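Long-range contacts in putative peptidyl-arginine deiminase (Chlorobium tepidum, PDB 1XKN), which belongs to the Porphyromonas-type peptidyl-arginine deiminase family and probably hydrolyses the guanidinium group of agmatine or of arginine residues: residues Leu20-His24 with Val36-Ala41; Tyr45-Arg49 with Glu321-Ile325; Ala287-Ile291 with Ala336-His342; Ile88-Asp92 with Pro129-Asp133. One frame throughout, in Å; residues are numbered along the deposited sequence.

Contact 1: residues Leu20-His24 with Val36-Ala41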
loop_
_atom_site.group_PDB
_atom_site.type_symbol
_atom_site.label_atom_id
_atom_site.label_comp_id
_atom_site.label_asym_id
_atom_site.label_seq_id
_atom_site.Cartn_x
_atom_site.Cartn_y
_atom_site.Cartn_z
ATOM N N LEU A 20 8.955 -5.987 -1.139
ATOM C CA LEU A 20 8.035 -6.903 -1.798
ATOM C C LEU A 20 8.166 -8.266 -1.135
ATOM O O LEU A 20 9.212 -8.590 -0.569
ATOM C CB LEU A 20 8.397 -7.068 -3.276
ATOM C CG LEU A 20 8.422 -5.844 -4.189
ATOM C CD1 LEU A 20 8.943 -6.259 -5.559
ATOM C CD2 LEU A 20 7.025 -5.258 -4.298
ATOM N N SER A 21 7.101 -9.054 -1.207
ATOM C CA SER A 21 7.095 -10.413 -0.677
ATOM C C SER A 21 6.767 -11.266 -1.897
ATOM O O SER A 21 5.621 -11.305 -2.341
ATOM C CB SER A 21 6.021 -10.585 0.406
ATOM O OG SER A 21 6.371 -9.911 1.604
ATOM N N TRP A 22 7.786 -11.920 -2.450
ATOM C CA TRP A 22 7.620 -12.748 -3.640
ATOM C C TRP A 22 6.464 -13.732 -3.481
ATOM O O TRP A 22 6.331 -14.382 -2.446
ATOM C CB TRP A 22 8.920 -13.494 -3.948
ATOM C CG TRP A 22 9.008 -13.935 -5.375
ATOM C CD1 TRP A 22 8.768 -15.187 -5.868
ATOM C CD2 TRP A 22 9.284 -13.103 -6.508
ATOM N NE1 TRP A 22 8.873 -15.184 -7.236
ATOM C CE2 TRP A 22 9.189 -13.918 -7.657
ATOM C CE3 TRP A 22 9.599 -11.745 -6.663
ATOM C CZ2 TRP A 22 9.397 -13.419 -8.952
ATOM C CZ3 TRP A 22 9.806 -11.248 -7.950
ATOM C CH2 TRP A 22 9.703 -12.086 -9.076
ATOM N N PRO A 23 5.616 -13.856 -4.517
ATOM C CA PRO A 23 4.459 -14.756 -4.488
ATOM C C PRO A 23 4.764 -16.247 -4.514
ATOM O O PRO A 23 5.697 -16.692 -5.179
ATOM C CB PRO A 23 3.670 -14.325 -5.714
ATOM C CG PRO A 23 4.758 -13.996 -6.678
ATOM C CD PRO A 23 5.701 -13.170 -5.820
ATOM N N HIS A 24 3.959 -17.016 -3.788
ATOM C CA HIS A 24 4.121 -18.465 -3.751
ATOM C C HIS A 24 2.850 -19.158 -3.277
ATOM O O HIS A 24 2.692 -20.360 -3.464
ATOM C CB HIS A 24 5.295 -18.857 -2.845
ATOM C CG HIS A 24 5.116 -18.454 -1.415
ATOM N ND1 HIS A 24 5.485 -17.216 -0.935
ATOM C CD2 HIS A 24 4.579 -19.120 -0.364
ATOM C CE1 HIS A 24 5.186 -17.137 0.350
ATOM N NE2 HIS A 24 4.636 -18.279 0.720
ATOM N N VAL A 36 1.223 -14.956 -12.361
ATOM C CA VAL A 36 1.579 -14.071 -11.250
ATOM C C VAL A 36 3.058 -13.724 -11.060
ATOM O O VAL A 36 3.407 -12.550 -10.937
ATOM C CB VAL A 36 0.998 -14.619 -9.927
ATOM C CG1 VAL A 36 1.296 -13.662 -8.782
ATOM C CG2 VAL A 36 -0.506 -14.807 -10.078
ATOM N N PRO A 37 3.945 -14.731 -11.020
ATOM C CA PRO A 37 5.374 -14.444 -10.840
ATOM C C PRO A 37 5.922 -13.428 -11.845
ATOM O O PRO A 37 6.718 -12.560 -11.487
ATOM C CB PRO A 37 6.026 -15.822 -10.980
ATOM C CG PRO A 37 5.034 -16.589 -11.825
ATOM C CD PRO A 37 3.727 -16.173 -11.221
ATOM N N ALA A 38 5.487 -13.530 -13.098
ATOM C CA ALA A 38 5.953 -12.607 -14.129
ATOM C C ALA A 38 5.534 -11.171 -13.823
ATOM O O ALA A 38 6.267 -10.229 -14.127
ATOM C CB ALA A 38 5.423 -13.028 -15.500
ATOM N N VAL A 39 4.360 -10.999 -13.221
ATOM C CA VAL A 39 3.888 -9.659 -12.887
ATOM C C VAL A 39 4.789 -9.063 -11.811
ATOM O O VAL A 39 5.135 -7.880 -11.863
ATOM C CB VAL A 39 2.426 -9.672 -12.387
ATOM C CG1 VAL A 39 1.943 -8.242 -12.149
ATOM C CG2 VAL A 39 1.536 -10.355 -13.410
ATOM N N PHE A 40 5.176 -9.880 -10.837
ATOM C CA PHE A 40 6.061 -9.395 -9.791
ATOM C C PHE A 40 7.429 -9.047 -10.367
ATOM O O PHE A 40 8.078 -8.103 -9.912
ATOM C CB PHE A 40 6.195 -10.426 -8.666
ATOM C CG PHE A 40 5.068 -10.380 -7.674
ATOM C CD1 PHE A 40 3.828 -10.932 -7.975
ATOM C CD2 PHE A 40 5.240 -9.754 -6.445
ATOM C CE1 PHE A 40 2.772 -10.858 -7.062
ATOM C CE2 PHE A 40 4.192 -9.675 -5.527
ATOM C CZ PHE A 40 2.958 -10.229 -5.837
ATOM N N ALA A 41 7.863 -9.803 -11.373
ATOM C CA ALA A 41 9.148 -9.537 -12.013
ATOM C C ALA A 41 9.078 -8.186 -12.720
ATOM O O ALA A 41 10.024 -7.402 -12.670
ATOM C CB ALA A 41 9.482 -10.637 -13.012
#
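Within the beta-alpha-beta unit made by strand 15-21, helix 36-50 and strand 52-57, the chain leaving the first strand folds back over the first turns of the helix. Phe40 is the centre of this buried contact, giving up 98 Å² to residues Leu20-His24. Its CB lies over the six-membered ring of Trp22, a CH-pi contact of 4.0 Å from Phe40 CB to the ring centroid, and its own ring receives Pro23. One helical residue thus touches two consecutive loop residues through different parts of its side chain. Trp22 has its CA-CB bond turned away from the helix, but the t rotamer (chi1 -158°) swings the indole back, so that Trp22 CH2 comes within 3.7 Å of Ala41 N and 4.2 Å of Ala41 CB. The same indole also packs on Ile55 and Val57 of strand 52-57 and on Met62 and Ala66 of helix 60-73, filling the space between these elements. Pro23 points toward the helix and extends the apolar patch, with its CB 3.9 Å from Val36 CG1. No hydrogen bond crosses between the segments; the polar end of Ser21 is held by His98 and Asn56 instead. The tightest touch is Pro23 CD, 3.4 Å from Phe40 CG and 3.5 Å from the Phe40 ring centroid, only 14° off the ring normal.

Contact 2: residues Tyr45-Arg49 with Glu321-Ile325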
loop_
_atom_site.group_PDB
_atom_site.type_symbol
_atom_site.label_atom_id
_atom_site.label_comp_id
_atom_site.label_asym_id
_atom_site.label_seq_id
_atom_site.Cartn_x
_atom_site.Cartn_y
_atom_site.Cartn_z
ATOM N N TYR A 45 11.243 -4.982 -11.636
ATOM C CA TYR A 45 12.074 -4.329 -12.638
ATOM C C TYR A 45 11.801 -2.831 -12.669
ATOM O O TYR A 45 12.729 -2.025 -12.595
ATOM C CB TYR A 45 11.824 -4.914 -14.030
ATOM C CG TYR A 45 12.469 -4.101 -15.129
ATOM C CD1 TYR A 45 13.858 -4.029 -15.251
ATOM C CD2 TYR A 45 11.691 -3.371 -16.029
ATOM C CE1 TYR A 45 14.454 -3.246 -16.241
ATOM C CE2 TYR A 45 12.278 -2.589 -17.019
ATOM C CZ TYR A 45 13.657 -2.531 -17.118
ATOM O OH TYR A 45 14.238 -1.756 -18.095
ATOM N N GLN A 46 10.530 -2.454 -12.784
ATOM C CA GLN A 46 10.188 -1.036 -12.812
ATOM C C GLN A 46 10.705 -0.348 -11.551
ATOM O O GLN A 46 11.249 0.753 -11.617
ATOM C CB GLN A 46 8.671 -0.842 -12.931
ATOM C CG GLN A 46 8.107 -1.114 -14.318
ATOM C CD GLN A 46 8.790 -0.297 -15.404
ATOM O OE1 GLN A 46 9.125 0.867 -15.201
ATOM N NE2 GLN A 46 8.982 -0.904 -16.569
ATOM N N LEU A 47 10.544 -0.994 -10.400
ATOM C CA LEU A 47 11.016 -0.409 -9.154
ATOM C C LEU A 47 12.533 -0.267 -9.127
ATOM O O LEU A 47 13.059 0.715 -8.596
ATOM C CB LEU A 47 10.568 -1.251 -7.959
ATOM C CG LEU A 47 9.069 -1.245 -7.660
ATOM C CD1 LEU A 47 8.761 -2.291 -6.605
ATOM C CD2 LEU A 47 8.634 0.136 -7.197
ATOM N N SER A 48 13.237 -1.237 -9.706
ATOM C CA SER A 48 14.699 -1.196 -9.712
ATOM C C SER A 48 15.251 -0.048 -10.556
ATOM O O SER A 48 16.423 0.297 -10.443
ATOM C CB SER A 48 15.283 -2.537 -10.190
ATOM O OG SER A 48 15.057 -2.765 -11.567
ATOM N N ARG A 49 14.408 0.541 -11.395
ATOM C CA ARG A 49 14.835 1.664 -12.221
ATOM C C ARG A 49 14.895 2.912 -11.348
ATOM O O ARG A 49 15.625 3.863 -11.636
ATOM C CB ARG A 49 13.832 1.904 -13.352
ATOM C CG ARG A 49 13.716 0.775 -14.356
ATOM C CD ARG A 49 12.647 1.107 -15.382
ATOM N NE ARG A 49 12.953 2.353 -16.080
ATOM C CZ ARG A 49 12.040 3.234 -16.475
ATOM N NH1 ARG A 49 10.754 3.008 -16.239
ATOM N NH2 ARG A 49 12.410 4.341 -17.107
ATOM N N GLU A 321 7.703 9.533 -13.670
ATOM C CA GLU A 321 7.189 8.896 -14.878
ATOM C C GLU A 321 6.094 7.921 -14.462
ATOM O O GLU A 321 6.360 6.962 -13.735
ATOM C CB GLU A 321 8.282 8.127 -15.624
ATOM C CG GLU A 321 7.780 7.561 -16.951
ATOM C CD GLU A 321 8.682 6.494 -17.534
ATOM O OE1 GLU A 321 8.366 5.998 -18.638
ATOM O OE2 GLU A 321 9.695 6.145 -16.892
ATOM N N VAL A 322 4.869 8.160 -14.916
ATOM C CA VAL A 322 3.755 7.279 -14.574
ATOM C C VAL A 322 3.712 6.106 -15.549
ATOM O O VAL A 322 3.491 6.288 -16.746
ATOM C CB VAL A 322 2.408 8.035 -14.601
ATOM C CG1 VAL A 322 1.269 7.082 -14.247
ATOM C CG2 VAL A 322 2.447 9.194 -13.615
ATOM N N VAL A 323 3.927 4.904 -15.020
ATOM C CA VAL A 323 3.958 3.684 -15.826
ATOM C C VAL A 323 2.880 2.682 -15.438
ATOM O O VAL A 323 2.669 2.411 -14.257
ATOM C CB VAL A 323 5.330 2.983 -15.688
ATOM C CG1 VAL A 323 5.342 1.680 -16.467
ATOM C CG2 VAL A 323 6.430 3.906 -16.171
ATOM N N GLY A 324 2.209 2.126 -16.440
ATOM C CA GLY A 324 1.179 1.146 -16.172
ATOM C C GLY A 324 1.735 -0.265 -16.151
ATOM O O GLY A 324 2.714 -0.574 -16.834
ATOM N N ILE A 325 1.124 -1.116 -15.338
ATOM C CA ILE A 325 1.513 -2.518 -15.240
ATOM C C ILE A 325 0.205 -3.296 -15.295
ATOM O O ILE A 325 -0.677 -3.091 -14.461
ATOM C CB ILE A 325 2.252 -2.819 -13.912
ATOM C CG1 ILE A 325 3.606 -2.098 -13.904
ATOM C CG2 ILE A 325 2.447 -4.329 -13.748
ATOM C CD1 ILE A 325 4.436 -2.321 -12.647
#
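A small surface contact, 171 Å² in all, sets residues Tyr45-Arg49 of helix 36-50 beside strand Glu321-Ile325. The two short axes run nearly antiparallel, at 168°, and approach to 11.2 Å, so long side chains must bridge the gap. Arg49 does so with its guanidinium edge. A salt bridge joins Arg49 NH2 to Glu321 OE2 at 3.3 Å, and Arg49 NH1 adds a weak hydrogen bond to the same Glu321 OE2 at 3.4 Å. The better bond of NH1 stays within the helix, Arg49 NH1 to Gln46 OE1 at 2.9 Å, so the glutamine amide probably helps to orient the arginine. Gln46 packs apolarly through its CG alone, 4.2 Å from Ile325 CD1, while Gln46 OE1 merely passes Val323 CG1 at 4.1 Å. On the helix, Ser48 OG donates to Tyr45 O at 2.7 Å, while Ser48 O accepts a hydrogen bond from Arg82. Across the strand, Glu321, Val323 and Ile325 bond through their backbones to strand 295-300, and Val322 N is taken by the side chain of Gln314. Glu321, Val323 and Ile325 all direct CB toward the helix, the alternation expected of a strand. A helix of one alpha/beta unit resting on an edge strand of another unit's sheet is consistent with the alpha/beta propeller fold of this deiminase clan.

Contact 3: residues Ala287-Ile291 with Ala336-His342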
loop_
_atom_site.group_PDB
_atom_site.type_symbol
_atom_site.label_atom_id
_atom_site.label_comp_id
_atom_site.label_asym_id
_atom_site.label_seq_id
_atom_site.Cartn_x
_atom_site.Cartn_y
_atom_site.Cartn_z
ATOM N N ALA A 287 -6.742 3.363 -8.026
ATOM C CA ALA A 287 -6.277 4.005 -6.803
ATOM C C ALA A 287 -5.216 3.146 -6.123
ATOM O O ALA A 287 -4.498 3.618 -5.241
ATOM C CB ALA A 287 -7.441 4.241 -5.846
ATOM N N ASN A 288 -5.123 1.882 -6.526
ATOM C CA ASN A 288 -4.150 0.980 -5.930
ATOM C C ASN A 288 -2.794 1.100 -6.630
ATOM O O ASN A 288 -2.164 0.100 -6.975
ATOM C CB ASN A 288 -4.668 -0.466 -5.990
ATOM C CG ASN A 288 -4.149 -1.321 -4.841
ATOM O OD1 ASN A 288 -4.475 -1.084 -3.673
ATOM N ND2 ASN A 288 -3.333 -2.311 -5.167
ATOM N N PHE A 289 -2.359 2.341 -6.825
ATOM C CA PHE A 289 -1.080 2.640 -7.461
ATOM C C PHE A 289 -0.014 2.789 -6.380
ATOM O O PHE A 289 -0.329 2.902 -5.195
ATOM C CB PHE A 289 -1.178 3.943 -8.273
ATOM C CG PHE A 289 -1.513 5.167 -7.447
ATOM C CD1 PHE A 289 -0.527 5.834 -6.722
ATOM C CD2 PHE A 289 -2.819 5.646 -7.391
ATOM C CE1 PHE A 289 -0.838 6.960 -5.956
ATOM C CE2 PHE A 289 -3.143 6.770 -6.629
ATOM C CZ PHE A 289 -2.150 7.429 -5.907
ATOM N N TYR A 290 1.252 2.776 -6.785
ATOM C CA TYR A 290 2.341 2.934 -5.831
ATOM C C TYR A 290 3.253 4.070 -6.270
ATOM O O TYR A 290 3.651 4.141 -7.437
ATOM C CB TYR A 290 3.157 1.642 -5.720
ATOM C CG TYR A 290 4.365 1.774 -4.816
ATOM C CD1 TYR A 290 4.218 2.052 -3.455
ATOM C CD2 TYR A 290 5.656 1.623 -5.319
ATOM C CE1 TYR A 290 5.325 2.172 -2.616
ATOM C CE2 TYR A 290 6.776 1.743 -4.487
ATOM C CZ TYR A 290 6.602 2.015 -3.143
ATOM O OH TYR A 290 7.704 2.126 -2.327
ATOM N N ILE A 291 3.579 4.960 -5.338
ATOM C CA ILE A 291 4.462 6.082 -5.635
ATOM C C ILE A 291 5.893 5.681 -5.280
ATOM O O ILE A 291 6.175 5.357 -4.129
ATOM C CB ILE A 291 4.103 7.333 -4.796
ATOM C CG1 ILE A 291 2.633 7.708 -4.996
ATOM C CG2 ILE A 291 5.005 8.499 -5.201
ATOM C CD1 ILE A 291 2.098 8.633 -3.905
ATOM N N ALA A 336 -3.660 -5.321 -5.827
ATOM C CA ALA A 336 -2.788 -4.967 -6.946
ATOM C C ALA A 336 -1.444 -4.362 -6.519
ATOM O O ALA A 336 -0.906 -4.716 -5.469
ATOM C CB ALA A 336 -3.524 -4.018 -7.896
ATOM N N ILE A 337 -0.909 -3.446 -7.326
ATOM C CA ILE A 337 0.395 -2.843 -7.047
ATOM C C ILE A 337 0.592 -2.269 -5.645
ATOM O O ILE A 337 1.583 -2.581 -4.985
ATOM C CB ILE A 337 0.739 -1.739 -8.078
ATOM C CG1 ILE A 337 0.566 -2.282 -9.499
ATOM C CG2 ILE A 337 2.184 -1.271 -7.884
ATOM C CD1 ILE A 337 1.430 -3.493 -9.818
ATOM N N HIS A 338 -0.329 -1.431 -5.181
ATOM C CA HIS A 338 -0.162 -0.859 -3.847
ATOM C C HIS A 338 -0.182 -1.936 -2.770
ATOM O O HIS A 338 0.559 -1.862 -1.787
ATOM C CB HIS A 338 -1.247 0.181 -3.547
ATOM C CG HIS A 338 -0.907 1.079 -2.398
ATOM N ND1 HIS A 338 -1.588 1.053 -1.198
ATOM C CD2 HIS A 338 0.074 1.999 -2.254
ATOM C CE1 HIS A 338 -1.038 1.921 -0.366
ATOM N NE2 HIS A 338 -0.028 2.507 -0.982
ATOM N N CYS A 339 -1.019 -2.950 -2.965
ATOM C CA CYS A 339 -1.147 -4.038 -2.003
ATOM C C CYS A 339 0.097 -4.908 -1.862
ATOM O O CYS A 339 0.350 -5.455 -0.794
ATOM C CB CYS A 339 -2.331 -4.934 -2.377
ATOM S SG CYS A 339 -3.946 -4.146 -2.267
ATOM N N VAL A 340 0.878 -5.038 -2.928
ATOM C CA VAL A 340 2.063 -5.890 -2.866
ATOM C C VAL A 340 3.367 -5.153 -2.578
ATOM O O VAL A 340 4.445 -5.749 -2.599
ATOM C CB VAL A 340 2.221 -6.716 -4.170
ATOM C CG1 VAL A 340 0.999 -7.594 -4.365
ATOM C CG2 VAL A 340 2.419 -5.792 -5.370
ATOM N N THR A 341 3.268 -3.865 -2.284
ATOM C CA THR A 341 4.453 -3.060 -2.011
ATOM C C THR A 341 4.402 -2.355 -0.666
ATOM O O THR A 341 3.349 -2.241 -0.050
ATOM C CB THR A 341 4.597 -1.946 -3.065
ATOM O OG1 THR A 341 3.410 -1.134 -3.052
ATOM C CG2 THR A 341 4.772 -2.530 -4.451
ATOM N N HIS A 342 5.566 -1.915 -0.206
ATOM C CA HIS A 342 5.653 -1.109 0.999
ATOM C C HIS A 342 6.955 -0.359 0.933
ATOM O O HIS A 342 8.037 -0.945 0.862
ATOM C CB HIS A 342 5.583 -1.903 2.302
ATOM C CG HIS A 342 5.091 -1.079 3.450
ATOM N ND1 HIS A 342 5.717 0.081 3.856
ATOM C CD2 HIS A 342 3.971 -1.185 4.203
ATOM C CE1 HIS A 342 4.999 0.656 4.805
ATOM N NE2 HIS A 342 3.934 -0.091 5.032
#
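Near the middle of the protein, a loop leading into strand 290-291 meets the turn that precedes strand 342-345. Asn288, at the centre of an inverse gamma turn, exposes its carbonyl to the other segment, and His338 N donates to Asn288 O at 3.0 Å. The t rotamer of Asn288 (chi1 -150°) tucks its carboxamide against the backbone of Ala336-Cys339, burying 108 Å² of this residue. Phe289 takes the p rotamer with CB pointing away, so mainly its backbone faces the contact: Phe289 O lies 3.1 Å from His338 CD2. Tyr290 is the reverse. Its t rotamer (chi1 176°) sends the ring toward the turn, with CB 3.8 Å from Ile337 CG2, and Thr341 CB sits over the ring face, 4.0 Å from the Tyr290 centroid and 11° off the normal. Thr341, in the p rotamer of the type I turn His338-Thr341, also places OG1 over that face, 3.3 Å from Tyr290 CD1; Thr341 OG1 is 3.0 Å from Ile337 O and 3.2 Å from His338 O, and it accepts from Arg96. The hydroxyl of Tyr290 bonds to Thr18. His338, a t rotamer at chi1 -163°, presents ND1 to Asp219 and NE2 to Glu11. With both ring nitrogens bonded to the carboxylates of Asp219 and Glu11, this buried imidazole is probably a charged imidazolium.

Contact 4: residues Ile88-Asp92 with Pro129-Asp133; sequences IPTND and PYDDD
A loop following strand 83-87 lies across the N-terminal turn of helix 131-144, the two exchanging side-chain-to-backbone hydrogen bonds. Tyr130 is the N-cap residue, Asp131-Asp133 are helical, and a cis peptide precedes Pro129; in register, CA of Thr90 is 4.9 Å from CA of Asp133. Ile88 is extended and makes no contact. Pro89 (phi/psi -63/143°) places CG 3.6 Å from Asp132 OD1, and a water donates to Pro89 O and Asp132 O, both at 2.7 Å. Thr90 stays extended (-142/156°), its CA-CB bond directed away, though Thr90 CB is 3.8 Å from Asp133 OD1; a second water donates to Thr90 O and to Asp132 OD2, both at 2.9 Å. At Asn91 the chain bends (-99/-40°), and the m rotamer (chi1 -62°, chi2 108°) aims its amide at the helix start. Asn91 OD1 accepts from Asp133 N at 3.0 Å and, weakly, from Asp132 N at 2.8 Å, serving first-turn amides. In return Asp133, an m rotamer, accepts Asn91 N on OD1 at 2.6 Å. Asp92 (-130/177°, chi1 60°) donates from N to the same Asp133 OD1 at 3.0 Å. Asp133 lies about 8 Å from the bound sodium ion, whose site includes the neighbouring Asn134. One of the two acids is probably protonated, since Asp92 OD2, hydrogen-bonded to Tyr120 OH, approaches Asp133 OD2 to 2.7 Å.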
loop_
_atom_site.group_PDB
_atom_site.type_symbol
_atom_site.label_atom_id
_atom_site.label_comp_id
_atom_site.label_asym_id
_atom_site.label_seq_id
_atom_site.Cartn_x
_atom_site.Cartn_y
_atom_site.Cartn_z
ATOM N N ILE A 88 13.210 -14.355 4.267
ATOM C CA ILE A 88 12.210 -14.010 5.264
ATOM C C ILE A 88 10.911 -14.700 4.860
ATOM O O ILE A 88 10.321 -14.380 3.825
ATOM C CB ILE A 88 11.995 -12.478 5.327
ATOM C CG1 ILE A 88 13.270 -11.792 5.831
ATOM C CG2 ILE A 88 10.822 -12.151 6.245
ATOM C CD1 ILE A 88 13.126 -10.291 6.045
ATOM N N PRO A 89 10.452 -15.666 5.670
ATOM C CA PRO A 89 9.217 -16.390 5.364
ATOM C C PRO A 89 7.970 -15.518 5.328
ATOM O O PRO A 89 7.828 -14.575 6.108
ATOM C CB PRO A 89 9.155 -17.446 6.464
ATOM C CG PRO A 89 9.802 -16.764 7.616
ATOM C CD PRO A 89 10.997 -16.092 6.970
ATOM N N THR A 90 7.074 -15.844 4.405
ATOM C CA THR A 90 5.822 -15.122 4.261
ATOM C C THR A 90 4.736 -16.138 3.933
ATOM O O THR A 90 5.024 -17.225 3.424
ATOM C CB THR A 90 5.875 -14.089 3.108
ATOM O OG1 THR A 90 5.954 -14.771 1.848
ATOM C CG2 THR A 90 7.085 -13.179 3.260
ATOM N N ASN A 91 3.495 -15.791 4.244
ATOM C CA ASN A 91 2.369 -16.665 3.945
ATOM C C ASN A 91 1.709 -16.168 2.668
ATOM O O ASN A 91 1.296 -16.967 1.827
ATOM C CB ASN A 91 1.357 -16.667 5.091
ATOM C CG ASN A 91 1.943 -17.201 6.384
ATOM O OD1 ASN A 91 2.193 -16.447 7.321
ATOM N ND2 ASN A 91 2.175 -18.512 6.434
ATOM N N ASP A 92 1.606 -14.845 2.540
ATOM C CA ASP A 92 1.020 -14.221 1.352
ATOM C C ASP A 92 1.942 -13.126 0.822
ATOM O O ASP A 92 2.974 -12.835 1.425
ATOM C CB ASP A 92 -0.378 -13.644 1.642
ATOM C CG ASP A 92 -0.376 -12.571 2.721
ATOM O OD1 ASP A 92 0.495 -11.674 2.699
ATOM O OD2 ASP A 92 -1.278 -12.609 3.586
ATOM N N PRO A 129 -2.407 -20.155 7.315
ATOM C CA PRO A 129 -1.973 -19.384 8.483
ATOM C C PRO A 129 -1.396 -18.033 8.083
ATOM O O PRO A 129 -1.128 -17.784 6.908
ATOM C CB PRO A 129 -0.921 -20.288 9.107
ATOM C CG PRO A 129 -0.256 -20.859 7.899
ATOM C CD PRO A 129 -1.439 -21.225 7.013
ATOM N N TYR A 130 -1.202 -17.161 9.064
ATOM C CA TYR A 130 -0.648 -15.844 8.793
ATOM C C TYR A 130 0.419 -15.449 9.804
ATOM O O TYR A 130 0.755 -14.274 9.931
ATOM C CB TYR A 130 -1.774 -14.803 8.761
ATOM C CG TYR A 130 -2.662 -14.793 9.984
ATOM C CD1 TYR A 130 -2.216 -14.268 11.196
ATOM C CD2 TYR A 130 -3.958 -15.304 9.923
ATOM C CE1 TYR A 130 -3.043 -14.251 12.321
ATOM C CE2 TYR A 130 -4.790 -15.293 11.035
ATOM C CZ TYR A 130 -4.328 -14.765 12.230
ATOM O OH TYR A 130 -5.160 -14.749 13.327
ATOM N N ASP A 131 0.970 -16.429 10.516
ATOM C CA ASP A 131 1.994 -16.120 11.505
ATOM C C ASP A 131 3.287 -15.586 10.897
ATOM O O ASP A 131 3.936 -14.730 11.490
ATOM C CB ASP A 131 2.297 -17.331 12.405
ATOM C CG ASP A 131 2.763 -18.547 11.632
ATOM O OD1 ASP A 131 3.787 -19.151 12.035
ATOM O OD2 ASP A 131 2.105 -18.915 10.636
ATOM N N ASP A 132 3.676 -16.075 9.722
ATOM C CA ASP A 132 4.897 -15.566 9.117
ATOM C C ASP A 132 4.676 -14.149 8.606
ATOM O O ASP A 132 5.548 -13.295 8.758
ATOM C CB ASP A 132 5.396 -16.482 7.998
ATOM C CG ASP A 132 6.122 -17.702 8.535
ATOM O OD1 ASP A 132 6.888 -17.548 9.511
ATOM O OD2 ASP A 132 5.951 -18.806 7.977
ATOM N N ASP A 133 3.515 -13.885 8.008
ATOM C CA ASP A 133 3.222 -12.532 7.527
ATOM C C ASP A 133 3.293 -11.568 8.703
ATOM O O ASP A 133 3.861 -10.483 8.601
ATOM C CB ASP A 133 1.813 -12.429 6.933
ATOM C CG ASP A 133 1.657 -13.196 5.649
ATOM O OD1 ASP A 133 2.663 -13.375 4.929
ATOM O OD2 ASP A 133 0.514 -13.601 5.349
HETATM O O HOH W 1 8.236 -13.569 8.595
HETATM O O HOH W 2 5.981 -19.335 5.132
#

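Overall arrangement
Contacts 1, 2 and 3 cluster around helix 36-50, with centres 12 to 15 Å apart. Along the chain, contact 1 closes before the others open, contact 4 is nested in the loop closed by contact 2 and closes before contact 3 opens, and contacts 2 and 3 alternate. Val340 touches Phe40, linking contacts 1 and 3. Contact 4 lies toward the sodium site, meeting contact 1 where Thr90 abuts His24 and Ser21. Contact 2 joins helix 36-50 to the sheet of strands 290-291, 295-300 and 321-326; contact 3 packs the loop before strand 342-345 against the start of that sheet. Strand 342-345 pairs with strand 15-21, consistent with closure of a propeller.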